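Cytochrome C-552 (PDB 1H1O) carries electrons in the periplasm as a diheme, high-potential cytochrome c of the c4 type, holding two covalently bound c-type hemes. Local coordinates at residues R34-K40 / N84-M90; I144-T149 / M173-A177. One frame throughout, in Å; residues are numbered along the deposited sequence.

Contact 1 of 2, residues R34-K40 / N84-M90; sequences RLAGQHK and NAQKPPM. With HEM (protoporphyrin IX containing Fe), chain D.
M90 reaches back across the segment R34-K40 by way of its torsions: chi1 of 63° places CG between its own backbone N and carbonyl carbon, and the single bend, at chi3 (73°), turns the terminal methyl onto the loop. As a result M90 CE sits 3.3 Å from R34 O and 3.2 Å from A36 O, a methyl laid against two carbonyl oxygens. A36 O has a stronger partner in M90 N, which donates a nearly straight hydrogen bond (3.0 Å, 176° at the hydrogen) from well above the carbonyl plane. Further back, R34 CB lies 3.5 Å from M90 CB, but the extended chain of R34 carries the guanidinium away to a salt bridge with D26 and a hydrogen bond to G138 O. The methyl of A36 enters the bend made by the other segment, 3.7 Å from Q86 CB and 3.5 Å from P88 O; the cis peptide before P88 contributes to that bend. L35 to Q38 form a type II beta turn, closed by Q38 N bonding to L35 O. G37 CA approaches the end of helix 73-85 in a CA-H...O contact of 3.2 Å to N84 O; the positive phi of the turn suits glycine here, and P89 CB lies beside it. L35 points the other way: its CD1 approaches the heme at CHB (3.8 Å), and its side chain also touches H20, the predicted axial ligand of the iron. Q38 OE1 accepts from R135 N as well as from H39 N, tying the loop to the second cytochrome unit. A loop that holds a leucine against the heme, backed by the chain leaving helix 73-85, the last helix of the first cytochrome c unit, is consistent with the class I cytochrome c fold.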
ATOM      1  N   ARG A  34       4.871   3.256  -3.567  1.00 37.11           N
ATOM      2  CA  ARG A  34       5.579   4.455  -3.178  1.00 36.13           C
ATOM      3  C   ARG A  34       5.686   4.299  -1.668  1.00 36.75           C
ATOM      4  O   ARG A  34       4.824   3.684  -1.042  1.00 36.19           O
ATOM      5  CB  ARG A  34       4.757   5.684  -3.564  1.00 36.50           C
ATOM      6  CG  ARG A  34       4.616   5.794  -5.077  1.00 34.25           C
ATOM      7  CD  ARG A  34       3.751   6.949  -5.503  1.00 33.42           C
ATOM      8  NE  ARG A  34       3.657   6.987  -6.958  1.00 33.88           N
ATOM      9  CZ  ARG A  34       2.513   7.042  -7.629  1.00 36.60           C
ATOM     10  NH1 ARG A  34       1.360   7.059  -6.968  1.00 36.90           N
ATOM     11  NH2 ARG A  34       2.523   7.095  -8.954  1.00 34.54           N
ATOM     12  N   LEU A  35       6.745   4.838  -1.084  1.00 37.72           N
ATOM     13  CA  LEU A  35       6.961   4.714   0.349  1.00 38.06           C
ATOM     14  C   LEU A  35       6.930   6.036   1.084  1.00 37.47           C
ATOM     15  O   LEU A  35       6.746   6.063   2.303  1.00 37.38           O
ATOM     16  CB  LEU A  35       8.306   4.043   0.606  1.00 38.90           C
ATOM     17  CG  LEU A  35       8.484   2.712  -0.120  1.00 41.37           C
ATOM     18  CD1 LEU A  35       9.840   2.101   0.256  1.00 40.11           C
ATOM     19  CD2 LEU A  35       7.336   1.788   0.256  1.00 39.77           C
ATOM     20  N   ALA A  36       7.136   7.121   0.342  1.00 38.19           N
ATOM     21  CA  ALA A  36       7.146   8.462   0.910  1.00 39.42           C
ATOM     22  C   ALA A  36       5.925   8.762   1.797  1.00 40.01           C
ATOM     23  O   ALA A  36       4.775   8.635   1.370  1.00 39.71           O
ATOM     24  CB  ALA A  36       7.237   9.494  -0.210  1.00 37.29           C
ATOM     25  N   GLY A  37       6.187   9.150   3.038  1.00 40.77           N
ATOM     26  CA  GLY A  37       5.099   9.493   3.932  1.00 42.41           C
ATOM     27  C   GLY A  37       4.323   8.341   4.534  1.00 43.26           C
ATOM     28  O   GLY A  37       3.381   8.569   5.294  1.00 45.12           O
ATOM     29  N   GLN A  38       4.690   7.106   4.202  1.00 42.52           N
ATOM     30  CA  GLN A  38       3.991   5.961   4.767  1.00 41.36           C
ATOM     31  C   GLN A  38       4.320   6.013   6.259  1.00 42.84           C
ATOM     32  O   GLN A  38       5.414   6.435   6.642  1.00 42.56           O
ATOM     33  CB  GLN A  38       4.497   4.661   4.146  1.00 40.65           C
ATOM     34  CG  GLN A  38       3.661   3.430   4.491  1.00 39.29           C
ATOM     35  CD  GLN A  38       2.168   3.661   4.251  1.00 39.70           C
ATOM     36  OE1 GLN A  38       1.441   4.063   5.158  1.00 36.50           O
ATOM     37  NE2 GLN A  38       1.719   3.438   3.013  1.00 37.60           N
ATOM     38  N   HIS A  39       3.385   5.598   7.102  1.00 41.81           N
ATOM     39  CA  HIS A  39       3.613   5.650   8.541  1.00 42.74           C
ATOM     40  C   HIS A  39       4.711   4.700   9.001  1.00 42.78           C
ATOM     41  O   HIS A  39       4.837   3.576   8.507  1.00 41.73           O
ATOM     42  CB  HIS A  39       2.303   5.374   9.274  1.00 42.97           C
ATOM     43  CG  HIS A  39       1.192   6.273   8.839  1.00 43.25           C
ATOM     44  ND1 HIS A  39       1.265   7.644   8.951  1.00 43.03           N
ATOM     45  CD2 HIS A  39       0.015   6.006   8.223  1.00 42.84           C
ATOM     46  CE1 HIS A  39       0.183   8.184   8.419  1.00 44.64           C
ATOM     47  NE2 HIS A  39      -0.591   7.211   7.970  1.00 43.76           N
ATOM     48  N   LYS A  40       5.514   5.182   9.945  1.00 42.84           N
ATOM     49  CA  LYS A  40       6.637   4.432  10.485  1.00 43.37           C
ATOM     50  C   LYS A  40       6.271   3.013  10.897  1.00 43.02           C
ATOM     51  O   LYS A  40       6.825   2.042  10.387  1.00 43.48           O
ATOM     52  CB  LYS A  40       7.245   5.190  11.675  1.00 44.21           C
ATOM     53  CG  LYS A  40       7.917   6.510  11.284  1.00 47.36           C
ATOM     54  CD  LYS A  40       8.577   7.215  12.471  1.00 51.06           C
ATOM     55  CE  LYS A  40       7.569   7.971  13.335  1.00 51.29           C
ATOM     56  NZ  LYS A  40       6.996   9.139  12.606  1.00 54.58           N
ATOM     57  N   ASN A  84       9.126   7.596   5.839  1.00 44.36           N
ATOM     58  CA  ASN A  84       7.981   8.245   6.466  1.00 46.44           C
ATOM     59  C   ASN A  84       8.137   9.756   6.369  1.00 48.55           C
ATOM     60  O   ASN A  84       7.159  10.475   6.179  1.00 49.57           O
ATOM     61  CB  ASN A  84       7.862   7.826   7.941  1.00 47.86           C
ATOM     62  CG  ASN A  84       6.796   8.630   8.707  1.00 49.33           C
ATOM     63  OD1 ASN A  84       5.635   8.705   8.296  1.00 48.31           O
ATOM     64  ND2 ASN A  84       7.195   9.226   9.829  1.00 48.79           N
ATOM     65  N   ALA A  85       9.378  10.226   6.484  1.00 50.69           N
ATOM     66  CA  ALA A  85       9.675  11.654   6.418  1.00 53.05           C
ATOM     67  C   ALA A  85       9.819  12.193   5.000  1.00 54.22           C
ATOM     68  O   ALA A  85       9.665  13.388   4.782  1.00 54.85           O
ATOM     69  CB  ALA A  85      10.939  11.959   7.219  1.00 52.77           C
ATOM     70  N   GLN A  86      10.113  11.319   4.040  1.00 57.39           N
ATOM     71  CA  GLN A  86      10.281  11.740   2.648  1.00 59.91           C
ATOM     72  C   GLN A  86       9.256  12.749   2.186  1.00 61.03           C
ATOM     73  O   GLN A  86       8.088  12.677   2.557  1.00 61.23           O
ATOM     74  CB  GLN A  86      10.199  10.554   1.692  1.00 62.08           C
ATOM     75  CG  GLN A  86      11.499   9.846   1.408  1.00 66.64           C
ATOM     76  CD  GLN A  86      11.511   9.240   0.005  1.00 69.36           C
ATOM     77  OE1 GLN A  86      11.962   9.873  -0.952  1.00 71.87           O
ATOM     78  NE2 GLN A  86      10.995   8.022  -0.124  1.00 69.96           N
ATOM     79  N   LYS A  87       9.703  13.682   1.359  1.00 62.76           N
ATOM     80  CA  LYS A  87       8.834  14.705   0.798  1.00 64.55           C
ATOM     81  C   LYS A  87       9.187  14.819  -0.682  1.00 64.78           C
ATOM     82  O   LYS A  87      10.358  14.755  -1.048  1.00 65.97           O
ATOM     83  CB  LYS A  87       9.065  16.052   1.486  1.00 65.52           C
ATOM     84  CG  LYS A  87       8.824  16.050   2.983  1.00 66.69           C
ATOM     85  CD  LYS A  87       7.375  15.802   3.339  1.00 66.80           C
ATOM     86  CE  LYS A  87       7.214  15.796   4.848  1.00 68.04           C
ATOM     87  NZ  LYS A  87       5.837  15.425   5.254  1.00 69.36           N
ATOM     88  N   PRO A  88       8.175  14.986  -1.550  1.00 64.61           N
ATOM     89  CA  PRO A  88       6.760  15.066  -1.172  1.00 63.89           C
ATOM     90  C   PRO A  88       6.221  13.668  -0.895  1.00 62.42           C
ATOM     91  O   PRO A  88       6.632  12.704  -1.547  1.00 63.04           O
ATOM     92  CB  PRO A  88       6.093  15.674  -2.413  1.00 64.05           C
ATOM     93  CG  PRO A  88       7.245  16.158  -3.285  1.00 65.07           C
ATOM     94  CD  PRO A  88       8.335  15.181  -2.999  1.00 64.82           C
ATOM     95  N   PRO A  89       5.309  13.535   0.087  1.00 59.94           N
ATOM     96  CA  PRO A  89       4.737  12.219   0.399  1.00 57.16           C
ATOM     97  C   PRO A  89       4.144  11.646  -0.884  1.00 54.30           C
ATOM     98  O   PRO A  89       3.866  12.396  -1.814  1.00 52.80           O
ATOM     99  CB  PRO A  89       3.677  12.537   1.452  1.00 57.56           C
ATOM    100  CG  PRO A  89       3.343  14.001   1.194  1.00 59.42           C
ATOM    101  CD  PRO A  89       4.708  14.579   0.931  1.00 60.00           C
ATOM    102  N   MET A  90       3.959  10.331  -0.939  1.00 51.07           N
ATOM    103  CA  MET A  90       3.426   9.694  -2.142  1.00 48.37           C
ATOM    104  C   MET A  90       2.251  10.467  -2.730  1.00 49.62           C
ATOM    105  O   MET A  90       1.259  10.737  -2.050  1.00 47.56           O
ATOM    106  CB  MET A  90       3.015   8.257  -1.849  1.00 44.96           C
ATOM    107  CG  MET A  90       1.909   8.123  -0.852  1.00 40.89           C
ATOM    108  SD  MET A  90       1.674   6.392  -0.489  1.00 42.12           S
ATOM    109  CE  MET A  90       3.150   6.041   0.540  1.00 36.49           C
TER
HETATM  110  CHA HEM D1185       7.213  -3.201  -1.035  1.00 34.83           C
HETATM  111  CHB HEM D1185      10.582  -1.322   1.823  1.00 35.76           C
HETATM  112  CHC HEM D1185      13.910  -2.304  -1.521  1.00 39.86           C
HETATM  113  CHD HEM D1185      10.565  -4.061  -4.406  1.00 36.89           C
HETATM  114  C1A HEM D1185       7.831  -2.595   0.060  1.00 33.69           C
HETATM  115  C2A HEM D1185       7.172  -2.190   1.285  1.00 36.00           C
HETATM  116  C3A HEM D1185       8.127  -1.652   2.094  1.00 35.93           C
HETATM  117  C4A HEM D1185       9.364  -1.742   1.346  1.00 37.37           C
HETATM  118  CMA HEM D1185       8.008  -1.079   3.483  1.00 33.48           C
HETATM  119  CAA HEM D1185       5.699  -2.354   1.575  1.00 33.79           C
HETATM  120  CBA HEM D1185       4.879  -1.087   1.244  1.00 34.33           C
HETATM  121  CGA HEM D1185       3.486  -1.197   1.470  1.00 32.86           C
HETATM  122  O1A HEM D1185       2.783  -0.220   1.029  1.00 29.99           O
HETATM  123  O2A HEM D1185       2.944  -2.163   2.045  1.00 31.97           O
HETATM  124  C1B HEM D1185      11.783  -1.432   1.150  1.00 37.92           C
HETATM  125  C2B HEM D1185      13.042  -1.016   1.719  1.00 39.44           C
HETATM  126  C3B HEM D1185      13.994  -1.317   0.791  1.00 40.10           C
HETATM  127  C4B HEM D1185      13.293  -1.881  -0.351  1.00 39.49           C
HETATM  128  CMB HEM D1185      13.182  -0.399   3.099  1.00 38.48           C
HETATM  129  CAB HEM D1185      15.490  -1.143   0.861  1.00 41.19           C
HETATM  130  CBB HEM D1185      16.185  -1.940   1.999  1.00 43.58           C
HETATM  131  C1C HEM D1185      13.298  -2.855  -2.605  1.00 37.67           C
HETATM  132  C2C HEM D1185      13.977  -3.289  -3.802  1.00 39.52           C
HETATM  133  C3C HEM D1185      13.006  -3.795  -4.605  1.00 39.30           C
HETATM  134  C4C HEM D1185      11.775  -3.654  -3.914  1.00 37.48           C
HETATM  135  CMC HEM D1185      15.463  -3.170  -4.001  1.00 38.64           C
HETATM  136  CAC HEM D1185      13.121  -4.430  -6.001  1.00 39.75           C
HETATM  137  CBC HEM D1185      14.097  -5.644  -6.056  1.00 40.54           C
HETATM  138  C1D HEM D1185       9.346  -3.978  -3.748  1.00 36.20           C
HETATM  139  C2D HEM D1185       8.102  -4.466  -4.310  1.00 33.89           C
HETATM  140  C3D HEM D1185       7.180  -4.248  -3.355  1.00 33.89           C
HETATM  141  C4D HEM D1185       7.847  -3.598  -2.228  1.00 35.37           C
HETATM  142  CMD HEM D1185       7.974  -5.100  -5.675  1.00 33.73           C
HETATM  143  CAD HEM D1185       5.732  -4.600  -3.347  1.00 31.64           C
HETATM  144  CBD HEM D1185       5.731  -6.189  -3.046  1.00 32.04           C
HETATM  145  CGD HEM D1185       4.562  -6.735  -2.498  1.00 31.04           C
HETATM  146  O1D HEM D1185       3.495  -6.633  -3.133  1.00 31.82           O
HETATM  147  O2D HEM D1185       4.574  -7.364  -1.400  1.00 28.41           O
HETATM  148  NA  HEM D1185       9.159  -2.317   0.110  1.00 36.69           N
HETATM  149  NB  HEM D1185      11.941  -1.959  -0.117  1.00 37.88           N
HETATM  150  NC  HEM D1185      11.938  -3.085  -2.695  1.00 38.87           N
HETATM  151  ND  HEM D1185       9.171  -3.455  -2.493  1.00 33.80           N
HETATM  152 FE   HEM D1185      10.549  -2.682  -1.324  1.00 36.30          FE

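Contact 2 of 2, residues I144-T149 / M173-A177; sequences IIQQLT and MKDVA. With HEM (protoporphyrin IX containing Fe), chain C.
A177 and I145 form the tight spot between helices 141-153 and 170-182: A177 CB lies only 3.4 Å from I145 CG1, a squeezed carbon-carbon distance. The same methyl also meets I144 CG2 at 3.7 Å. One turn along, the M173 and L148 side chains run alongside one another with opposite headings. The extended M173 chain puts its CG 3.6 Å from L148 CB and carries CE on to L148 O (3.4 Å), so the thioether covers the backbone as well as the leucine. The segment axes approach to 9.0 Å at 137° between their N-to-C directions, antiparallel in sense but well inclined. Helix 170-182 is the C-terminal helix of the second class I cytochrome c unit, and its V176 also packs on I106 of helix 100-109, the terminal-helix contact known from this fold. Both helices of the pair line the heme pocket: L148 CD2 comes within 3.6 Å of heme CHB, and V176 CG1 within 3.5 Å of the heme methyl CMB. Toward solvent the packing slackens. K174 directs its extended chain outward, and its CG merely passes I145 CD1 at 3.9 Å. At the partly exposed T149, OG1 donates to I145 O, which T149 N reaches from the opposite face of the carbonyl plane; M173 SD runs across this hydroxyl.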
ATOM      1  N   ILE A 144      -2.229  -0.835  -5.521  1.00 32.79           N
ATOM      2  CA  ILE A 144      -3.420  -0.997  -4.699  1.00 32.46           C
ATOM      3  C   ILE A 144      -4.218  -2.213  -5.169  1.00 32.69           C
ATOM      4  O   ILE A 144      -4.561  -3.103  -4.379  1.00 31.00           O
ATOM      5  CB  ILE A 144      -4.289   0.263  -4.770  1.00 33.87           C
ATOM      6  CG1 ILE A 144      -3.548   1.411  -4.092  1.00 31.08           C
ATOM      7  CG2 ILE A 144      -5.661   0.004  -4.127  1.00 32.80           C
ATOM      8  CD1 ILE A 144      -4.250   2.714  -4.171  1.00 35.40           C
ATOM      9  N   ILE A 145      -4.491  -2.254  -6.467  1.00 32.64           N
ATOM     10  CA  ILE A 145      -5.231  -3.365  -7.061  1.00 33.74           C
ATOM     11  C   ILE A 145      -4.530  -4.680  -6.756  1.00 33.45           C
ATOM     12  O   ILE A 145      -5.169  -5.678  -6.420  1.00 34.48           O
ATOM     13  CB  ILE A 145      -5.322  -3.214  -8.580  1.00 33.74           C
ATOM     14  CG1 ILE A 145      -6.084  -1.928  -8.913  1.00 34.44           C
ATOM     15  CG2 ILE A 145      -5.983  -4.459  -9.192  1.00 34.06           C
ATOM     16  CD1 ILE A 145      -6.217  -1.658 -10.390  1.00 34.25           C
ATOM     17  N   GLN A 146      -3.210  -4.676  -6.865  1.00 33.50           N
ATOM     18  CA  GLN A 146      -2.438  -5.885  -6.606  1.00 33.06           C
ATOM     19  C   GLN A 146      -2.575  -6.337  -5.164  1.00 32.69           C
ATOM     20  O   GLN A 146      -2.688  -7.524  -4.880  1.00 33.33           O
ATOM     21  CB  GLN A 146      -0.960  -5.664  -6.912  1.00 32.60           C
ATOM     22  CG  GLN A 146      -0.122  -6.915  -6.673  1.00 34.60           C
ATOM     23  CD  GLN A 146      -0.655  -8.103  -7.466  1.00 35.64           C
ATOM     24  OE1 GLN A 146      -1.475  -8.894  -6.977  1.00 34.52           O
ATOM     25  NE2 GLN A 146      -0.207  -8.220  -8.708  1.00 34.66           N
ATOM     26  N   GLN A 147      -2.539  -5.393  -4.239  1.00 31.14           N
ATOM     27  CA  GLN A 147      -2.659  -5.771  -2.846  1.00 31.61           C
ATOM     28  C   GLN A 147      -4.091  -6.231  -2.534  1.00 30.55           C
ATOM     29  O   GLN A 147      -4.285  -7.171  -1.788  1.00 31.40           O
ATOM     30  CB  GLN A 147      -2.220  -4.616  -1.958  1.00 29.72           C
ATOM     31  CG  GLN A 147      -0.782  -4.193  -2.253  1.00 29.59           C
ATOM     32  CD  GLN A 147       0.161  -5.375  -2.219  1.00 31.16           C
ATOM     33  OE1 GLN A 147       1.010  -5.549  -3.108  1.00 28.09           O
ATOM     34  NE2 GLN A 147       0.016  -6.205  -1.197  1.00 25.65           N
ATOM     35  N   LEU A 148      -5.090  -5.587  -3.124  1.00 29.42           N
ATOM     36  CA  LEU A 148      -6.451  -6.003  -2.874  1.00 31.59           C
ATOM     37  C   LEU A 148      -6.619  -7.422  -3.418  1.00 31.93           C
ATOM     38  O   LEU A 148      -7.330  -8.242  -2.847  1.00 33.45           O
ATOM     39  CB  LEU A 148      -7.429  -5.026  -3.527  1.00 29.58           C
ATOM     40  CG  LEU A 148      -7.488  -3.705  -2.757  1.00 30.45           C
ATOM     41  CD1 LEU A 148      -8.422  -2.732  -3.465  1.00 28.49           C
ATOM     42  CD2 LEU A 148      -7.949  -3.987  -1.316  1.00 29.48           C
ATOM     43  N   THR A 149      -5.937  -7.712  -4.517  1.00 32.94           N
ATOM     44  CA  THR A 149      -6.002  -9.039  -5.109  1.00 31.00           C
ATOM     45  C   THR A 149      -5.376 -10.050  -4.140  1.00 32.06           C
ATOM     46  O   THR A 149      -5.930 -11.128  -3.900  1.00 31.62           O
ATOM     47  CB  THR A 149      -5.248  -9.058  -6.435  1.00 32.92           C
ATOM     48  OG1 THR A 149      -5.823  -8.076  -7.302  1.00 32.66           O
ATOM     49  CG2 THR A 149      -5.346 -10.435  -7.103  1.00 31.23           C
ATOM     50  N   MET A 173     -12.103  -2.901  -7.006  1.00 37.83           N
ATOM     51  CA  MET A 173     -10.696  -2.725  -6.654  1.00 37.52           C
ATOM     52  C   MET A 173     -10.127  -1.608  -7.509  1.00 38.42           C
ATOM     53  O   MET A 173      -9.374  -0.766  -7.026  1.00 39.74           O
ATOM     54  CB  MET A 173      -9.885  -3.987  -6.931  1.00 37.52           C
ATOM     55  CG  MET A 173     -10.116  -5.122  -5.966  1.00 37.27           C
ATOM     56  SD  MET A 173      -9.070  -6.503  -6.418  1.00 38.67           S
ATOM     57  CE  MET A 173      -9.688  -7.749  -5.277  1.00 38.89           C
ATOM     58  N   LYS A 174     -10.497  -1.612  -8.786  1.00 39.08           N
ATOM     59  CA  LYS A 174     -10.030  -0.599  -9.729  1.00 40.81           C
ATOM     60  C   LYS A 174     -10.541   0.798  -9.340  1.00 40.64           C
ATOM     61  O   LYS A 174      -9.814   1.788  -9.423  1.00 39.51           O
ATOM     62  CB  LYS A 174     -10.495  -0.955 -11.142  1.00 40.53           C
ATOM     63  CG  LYS A 174      -9.873  -2.229 -11.704  1.00 43.89           C
ATOM     64  CD  LYS A 174     -10.394  -2.499 -13.109  1.00 47.05           C
ATOM     65  CE  LYS A 174      -9.664  -3.657 -13.772  1.00 50.04           C
ATOM     66  NZ  LYS A 174     -10.203  -3.911 -15.138  1.00 50.51           N
ATOM     67  N   ASP A 175     -11.795   0.871  -8.909  1.00 39.65           N
ATOM     68  CA  ASP A 175     -12.353   2.147  -8.508  1.00 38.82           C
ATOM     69  C   ASP A 175     -11.673   2.683  -7.285  1.00 38.52           C
ATOM     70  O   ASP A 175     -11.185   3.806  -7.295  1.00 37.09           O
ATOM     71  CB  ASP A 175     -13.845   2.011  -8.298  1.00 40.96           C
ATOM     72  CG  ASP A 175     -14.532   1.696  -9.581  1.00 42.21           C
ATOM     73  OD1 ASP A 175     -13.797   1.797 -10.582  1.00 41.67           O
ATOM     74  OD2 ASP A 175     -15.739   1.362  -9.612  1.00 44.14           O
ATOM     75  N   VAL A 176     -11.607   1.884  -6.233  1.00 37.68           N
ATOM     76  CA  VAL A 176     -10.945   2.358  -5.037  1.00 37.81           C
ATOM     77  C   VAL A 176      -9.494   2.714  -5.374  1.00 35.54           C
ATOM     78  O   VAL A 176      -8.975   3.708  -4.883  1.00 34.20           O
ATOM     79  CB  VAL A 176     -11.005   1.311  -3.923  1.00 39.83           C
ATOM     80  CG1 VAL A 176     -10.406   1.874  -2.648  1.00 41.79           C
ATOM     81  CG2 VAL A 176     -12.450   0.930  -3.679  1.00 41.43           C
ATOM     82  N   ALA A 177      -8.850   1.924  -6.230  1.00 34.91           N
ATOM     83  CA  ALA A 177      -7.471   2.212  -6.612  1.00 35.32           C
ATOM     84  C   ALA A 177      -7.386   3.542  -7.365  1.00 35.41           C
ATOM     85  O   ALA A 177      -6.537   4.386  -7.061  1.00 34.89           O
ATOM     86  CB  ALA A 177      -6.899   1.078  -7.481  1.00 35.10           C
TER
HETATM   87  CHA HEM C1184      -3.872  -2.344   4.176  1.00 29.37           C
HETATM   88  CHB HEM C1184      -7.307  -1.297   1.010  1.00 27.99           C
HETATM   89  CHC HEM C1184     -10.511  -1.273   4.609  1.00 29.64           C
HETATM   90  CHD HEM C1184      -7.073  -2.262   7.742  1.00 33.06           C
HETATM   91  C1A HEM C1184      -4.526  -2.058   2.977  1.00 28.33           C
HETATM   92  C2A HEM C1184      -3.893  -2.007   1.677  1.00 29.99           C
HETATM   93  C3A HEM C1184      -4.848  -1.703   0.772  1.00 29.35           C
HETATM   94  C4A HEM C1184      -6.081  -1.581   1.546  1.00 30.61           C
HETATM   95  CMA HEM C1184      -4.740  -1.528  -0.714  1.00 29.03           C
HETATM   96  CAA HEM C1184      -2.446  -2.261   1.433  1.00 28.42           C
HETATM   97  CBA HEM C1184      -1.573  -1.032   1.633  1.00 33.43           C
HETATM   98  CGA HEM C1184      -0.253  -1.195   1.237  1.00 32.16           C
HETATM   99  O1A HEM C1184       0.440  -0.136   1.240  1.00 36.33           O
HETATM  100  O2A HEM C1184       0.246  -2.280   0.919  1.00 35.12           O
HETATM  101  C1B HEM C1184      -8.480  -1.205   1.735  1.00 31.46           C
HETATM  102  C2B HEM C1184      -9.759  -0.948   1.127  1.00 27.86           C
HETATM  103  C3B HEM C1184     -10.658  -0.977   2.146  1.00 29.65           C
HETATM  104  C4B HEM C1184      -9.927  -1.204   3.357  1.00 30.94           C
HETATM  105  CMB HEM C1184      -9.959  -0.738  -0.357  1.00 30.02           C
HETATM  106  CAB HEM C1184     -12.139  -0.832   2.123  1.00 32.66           C
HETATM  107  CBB HEM C1184     -12.850  -1.789   1.116  1.00 31.08           C
HETATM  108  C1C HEM C1184      -9.868  -1.520   5.773  1.00 30.66           C
HETATM  109  C2C HEM C1184     -10.501  -1.600   7.067  1.00 32.16           C
HETATM  110  C3C HEM C1184      -9.502  -1.903   7.931  1.00 32.75           C
HETATM  111  C4C HEM C1184      -8.299  -1.976   7.188  1.00 32.20           C
HETATM  112  CMC HEM C1184     -11.987  -1.390   7.287  1.00 32.27           C
HETATM  113  CAC HEM C1184      -9.545  -2.157   9.455  1.00 33.26           C
HETATM  114  CBC HEM C1184     -10.604  -3.226   9.876  1.00 32.34           C
HETATM  115  C1D HEM C1184      -5.881  -2.371   7.053  1.00 34.03           C
HETATM  116  C2D HEM C1184      -4.609  -2.699   7.685  1.00 32.50           C
HETATM  117  C3D HEM C1184      -3.723  -2.731   6.689  1.00 33.03           C
HETATM  118  C4D HEM C1184      -4.448  -2.409   5.437  1.00 32.81           C
HETATM  119  CMD HEM C1184      -4.428  -2.951   9.152  1.00 32.21           C
HETATM  120  CAD HEM C1184      -2.247  -3.042   6.738  1.00 35.18           C
HETATM  121  CBD HEM C1184      -2.038  -4.619   6.839  1.00 36.37           C
HETATM  122  CGD HEM C1184      -0.738  -4.985   7.259  1.00 40.20           C
HETATM  123  O1D HEM C1184      -0.366  -4.781   8.469  1.00 40.12           O
HETATM  124  O2D HEM C1184       0.065  -5.522   6.451  1.00 40.13           O
HETATM  125  NA  HEM C1184      -5.848  -1.799   2.888  1.00 30.99           N
HETATM  126  NB  HEM C1184      -8.590  -1.366   3.106  1.00 29.45           N
HETATM  127  NC  HEM C1184      -8.506  -1.748   5.868  1.00 32.49           N
HETATM  128  ND  HEM C1184      -5.756  -2.197   5.686  1.00 29.58           N
HETATM  129 FE   HEM C1184      -7.184  -1.757   4.398  1.00 31.88          FE

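In the fold
All of contact 1 precedes contact 2 along the chain, and each belongs to a different cytochrome c unit. Their centres are about 20 Å apart on opposite sides of the chain's centre, and their nearest atoms stay about 8 Å apart. Contact 1 joins the loop before helix 40-51 to the end of helix 73-85; contact 2 pairs helices 141-153 and 170-182. They therefore share no helix, and each packs chiefly on the heme of its own unit, while Q38 and Q147 also come near the other heme. Between them the propionates of the two hemes face each other, an architecture consistent with electron exchange between the two halves of this diheme protein.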